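PDB 6KRY: enterotoxin SEN variant from Staphylococcus aureus, which probably acts as a secreted toxin of the staphylococcal and streptococcal superantigen family, whose members typically bridge MHC class II molecules and T-cell receptors. Local coordinates for residues N170-F178 with S187-I195. Residues are numbered along the deposited sequence; the frame is centred on the assembly and turned at random.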
# COMPACT_ATOMS: atom_id res chain seq x y z
N ASN A 170 0.81 0.36 23.80
CA ASN A 170 1.12 -1.02 24.20
C ASN A 170 1.89 -1.75 23.07
O ASN A 170 2.61 -2.67 23.37
CB ASN A 170 -0.14 -1.77 24.60
CG ASN A 170 -1.08 -1.79 23.43
OD1 ASN A 170 -1.28 -0.75 22.81
ND2 ASN A 170 -1.56 -2.97 23.09
N ILE A 171 1.68 -1.40 21.80
CA ILE A 171 2.62 -1.84 20.72
C ILE A 171 3.63 -0.73 20.42
O ILE A 171 3.21 0.37 20.08
CB ILE A 171 1.84 -2.26 19.46
CG1 ILE A 171 0.80 -3.35 19.73
CG2 ILE A 171 2.80 -2.66 18.36
CD1 ILE A 171 1.37 -4.60 20.34
N GLN A 172 4.94 -0.99 20.56
CA GLN A 172 5.97 0.03 20.34
C GLN A 172 6.78 -0.22 19.07
O GLN A 172 7.37 0.71 18.54
CB GLN A 172 6.93 0.14 21.53
CG GLN A 172 6.39 1.01 22.65
CD GLN A 172 6.10 2.43 22.20
OE1 GLN A 172 6.91 3.05 21.50
NE2 GLN A 172 4.94 2.94 22.60
N LYS A 173 6.88 -1.49 18.65
CA LYS A 173 7.65 -1.80 17.48
C LYS A 173 6.91 -2.92 16.73
O LYS A 173 6.10 -3.68 17.30
CB LYS A 173 9.07 -2.29 17.80
CG LYS A 173 9.96 -1.31 18.57
CD LYS A 173 11.40 -1.79 18.77
CE LYS A 173 12.33 -0.67 19.21
NZ LYS A 173 13.71 -1.17 19.42
N GLY A 174 7.22 -3.01 15.44
CA GLY A 174 6.62 -4.09 14.67
C GLY A 174 7.10 -4.10 13.25
O GLY A 174 7.51 -3.09 12.69
N CYS A 175 6.95 -5.26 12.62
CA CYS A 175 7.31 -5.37 11.24
C CYS A 175 6.45 -6.45 10.54
O CYS A 175 5.82 -7.30 11.16
CB CYS A 175 8.78 -5.64 11.08
SG CYS A 175 9.29 -7.24 11.78
N ILE A 176 6.43 -6.34 9.22
CA ILE A 176 5.67 -7.19 8.33
C ILE A 176 6.64 -7.81 7.33
O ILE A 176 7.32 -7.13 6.62
CB ILE A 176 4.53 -6.43 7.66
CG1 ILE A 176 3.80 -7.39 6.73
CG2 ILE A 176 4.99 -5.17 6.93
CD1 ILE A 176 2.53 -6.88 6.12
N PHE A 177 6.69 -9.15 7.33
CA PHE A 177 7.56 -9.93 6.51
C PHE A 177 6.78 -10.62 5.40
O PHE A 177 5.78 -11.23 5.67
CB PHE A 177 8.18 -11.08 7.31
CG PHE A 177 9.55 -10.79 7.85
CD1 PHE A 177 10.67 -11.04 7.07
CD2 PHE A 177 9.70 -10.23 9.11
CE1 PHE A 177 11.94 -10.76 7.56
CE2 PHE A 177 10.96 -9.95 9.59
CZ PHE A 177 12.07 -10.23 8.82
N PHE A 178 7.31 -10.58 4.19
CA PHE A 178 6.72 -11.21 3.03
C PHE A 178 7.62 -12.40 2.67
O PHE A 178 8.78 -12.18 2.34
CB PHE A 178 6.60 -10.22 1.87
CG PHE A 178 5.67 -9.07 2.17
CD1 PHE A 178 6.13 -7.94 2.83
CD2 PHE A 178 4.33 -9.14 1.84
CE1 PHE A 178 5.26 -6.89 3.13
CE2 PHE A 178 3.46 -8.10 2.15
CZ PHE A 178 3.94 -6.98 2.78
N SER A 187 13.10 -13.40 1.34
CA SER A 187 12.02 -12.73 2.02
C SER A 187 12.43 -11.27 2.26
O SER A 187 13.61 -10.93 2.18
CB SER A 187 11.73 -13.46 3.28
OG SER A 187 12.79 -13.26 4.19
N PHE A 188 11.46 -10.41 2.54
CA PHE A 188 11.76 -9.01 2.85
C PHE A 188 10.70 -8.50 3.80
O PHE A 188 9.63 -9.11 3.93
CB PHE A 188 11.79 -8.16 1.58
CG PHE A 188 10.51 -8.20 0.78
CD1 PHE A 188 10.25 -9.24 -0.08
CD2 PHE A 188 9.55 -7.20 0.91
CE1 PHE A 188 9.08 -9.28 -0.83
CE2 PHE A 188 8.38 -7.23 0.16
CZ PHE A 188 8.16 -8.26 -0.72
N TYR A 189 11.01 -7.39 4.47
CA TYR A 189 10.13 -6.86 5.45
C TYR A 189 10.05 -5.34 5.33
O TYR A 189 10.91 -4.71 4.72
CB TYR A 189 10.56 -7.31 6.84
CG TYR A 189 11.73 -6.57 7.46
CD1 TYR A 189 13.03 -7.04 7.33
CD2 TYR A 189 11.53 -5.43 8.22
CE1 TYR A 189 14.09 -6.38 7.93
CE2 TYR A 189 12.58 -4.76 8.81
CZ TYR A 189 13.86 -5.25 8.69
OH TYR A 189 14.89 -4.59 9.30
N TYR A 190 8.96 -4.79 5.88
CA TYR A 190 8.83 -3.38 6.17
C TYR A 190 8.69 -3.19 7.68
O TYR A 190 8.07 -4.02 8.37
CB TYR A 190 7.60 -2.79 5.48
CG TYR A 190 7.60 -2.81 3.97
CD1 TYR A 190 8.73 -2.46 3.25
CD2 TYR A 190 6.45 -3.10 3.27
CE1 TYR A 190 8.74 -2.48 1.86
CE2 TYR A 190 6.43 -3.10 1.89
CZ TYR A 190 7.58 -2.78 1.18
OH TYR A 190 7.58 -2.75 -0.19
N ASP A 191 9.27 -2.10 8.17
CA ASP A 191 9.12 -1.69 9.52
C ASP A 191 7.88 -0.79 9.59
O ASP A 191 7.84 0.25 8.94
CB ASP A 191 10.40 -0.98 9.96
CG ASP A 191 10.40 -0.32 11.32
OD1 ASP A 191 9.32 -0.24 11.98
OD2 ASP A 191 11.53 0.14 11.74
N LEU A 192 6.90 -1.19 10.40
CA LEU A 192 5.64 -0.51 10.55
C LEU A 192 5.79 0.94 11.03
O LEU A 192 4.92 1.76 10.72
CB LEU A 192 4.72 -1.28 11.51
CG LEU A 192 4.26 -2.66 11.04
CD1 LEU A 192 3.47 -3.34 12.14
CD2 LEU A 192 3.45 -2.57 9.75
N TYR A 193 6.84 1.24 11.80
CA TYR A 193 6.98 2.56 12.39
C TYR A 193 8.07 3.36 11.67
O TYR A 193 8.48 4.39 12.17
CB TYR A 193 7.23 2.40 13.89
CG TYR A 193 6.01 1.87 14.60
CD1 TYR A 193 4.83 2.59 14.64
CD2 TYR A 193 6.02 0.62 15.20
CE1 TYR A 193 3.70 2.10 15.29
CE2 TYR A 193 4.89 0.11 15.83
CZ TYR A 193 3.74 0.85 15.88
OH TYR A 193 2.67 0.32 16.52
N ASN A 194 8.56 2.84 10.55
CA ASN A 194 9.56 3.52 9.74
C ASN A 194 8.85 4.15 8.54
O ASN A 194 8.96 3.66 7.43
CB ASN A 194 10.66 2.58 9.25
CG ASN A 194 11.75 3.30 8.47
OD1 ASN A 194 12.03 4.46 8.70
ND2 ASN A 194 12.33 2.63 7.49
N ILE A 195 8.17 5.26 8.78
CA ILE A 195 7.41 6.01 7.79
C ILE A 195 8.12 7.33 7.49
O ILE A 195 8.54 8.04 8.39
CB ILE A 195 5.98 6.26 8.28
CG1 ILE A 195 5.33 4.99 8.82
CG2 ILE A 195 5.16 6.88 7.16
CD1 ILE A 195 5.00 4.01 7.75
O HOH W 1 9.06 -1.02 14.64
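Phe177 and Tyr189 face each other across a non-hydrogen-bonded pair of an antiparallel beta hairpin, and their side chains lie alongside, pointing the same way. Tyr189 CB sits over the middle of the Phe177 ring, 3.5 Å from its centroid, a CH-pi contact along the ring normal. With CG of Tyr189 set between the backbone N and the carbonyl carbon (chi1 78°), its ring leans at 34° to that of Phe177, whose CZ lies 3.6 Å from Tyr189 CD1. Cys175 CB approaches the same side of the tyrosine ring obliquely, 4.0 Å from Tyr189 CD2.

The reverse face carries an aromatic cluster of Phe178, Phe188 and Tyr190, since opposed residues of antiparallel strands share a face and successive pairs alternate. Phe178 CB rests off-centre on one face of the Phe188 ring; the two rings, nearly parallel, hardly overlap. Phe178 CE1 meets Tyr190 CD2 at 4.0 Å, the rings inclined at 70°. Ile176 CG2 packs on Tyr190 CB at 3.8 Å, and both residues reach helix 146-161, the helix packed against the sheet of this beta-grasp domain.

Backbone pairing is regular from Phe178 and Phe188, and ends with Leu192 N bonding to Gly174 O at 3.0 Å. A type I turn follows, with an Asx turn in which Asp191 OD1 takes the Tyr193 N-H from above the carboxylate plane. A water bonded to Gly174 N donates to the same OD1, while OD2 accepts a hydrogen bond from the backbone N of Lys8. Tyr193 CD2 comes obliquely to 3.7 Å from Lys173 CA; its hydroxyl, 3.5 Å from Ile171 CG2, hydrogen-bonds to Ile163 O.

Apolar packing thus covers both faces and runs past the last backbone bond, while one carboxylate, through direct and water-mediated bonds, probably helps fix the chain where pairing stops.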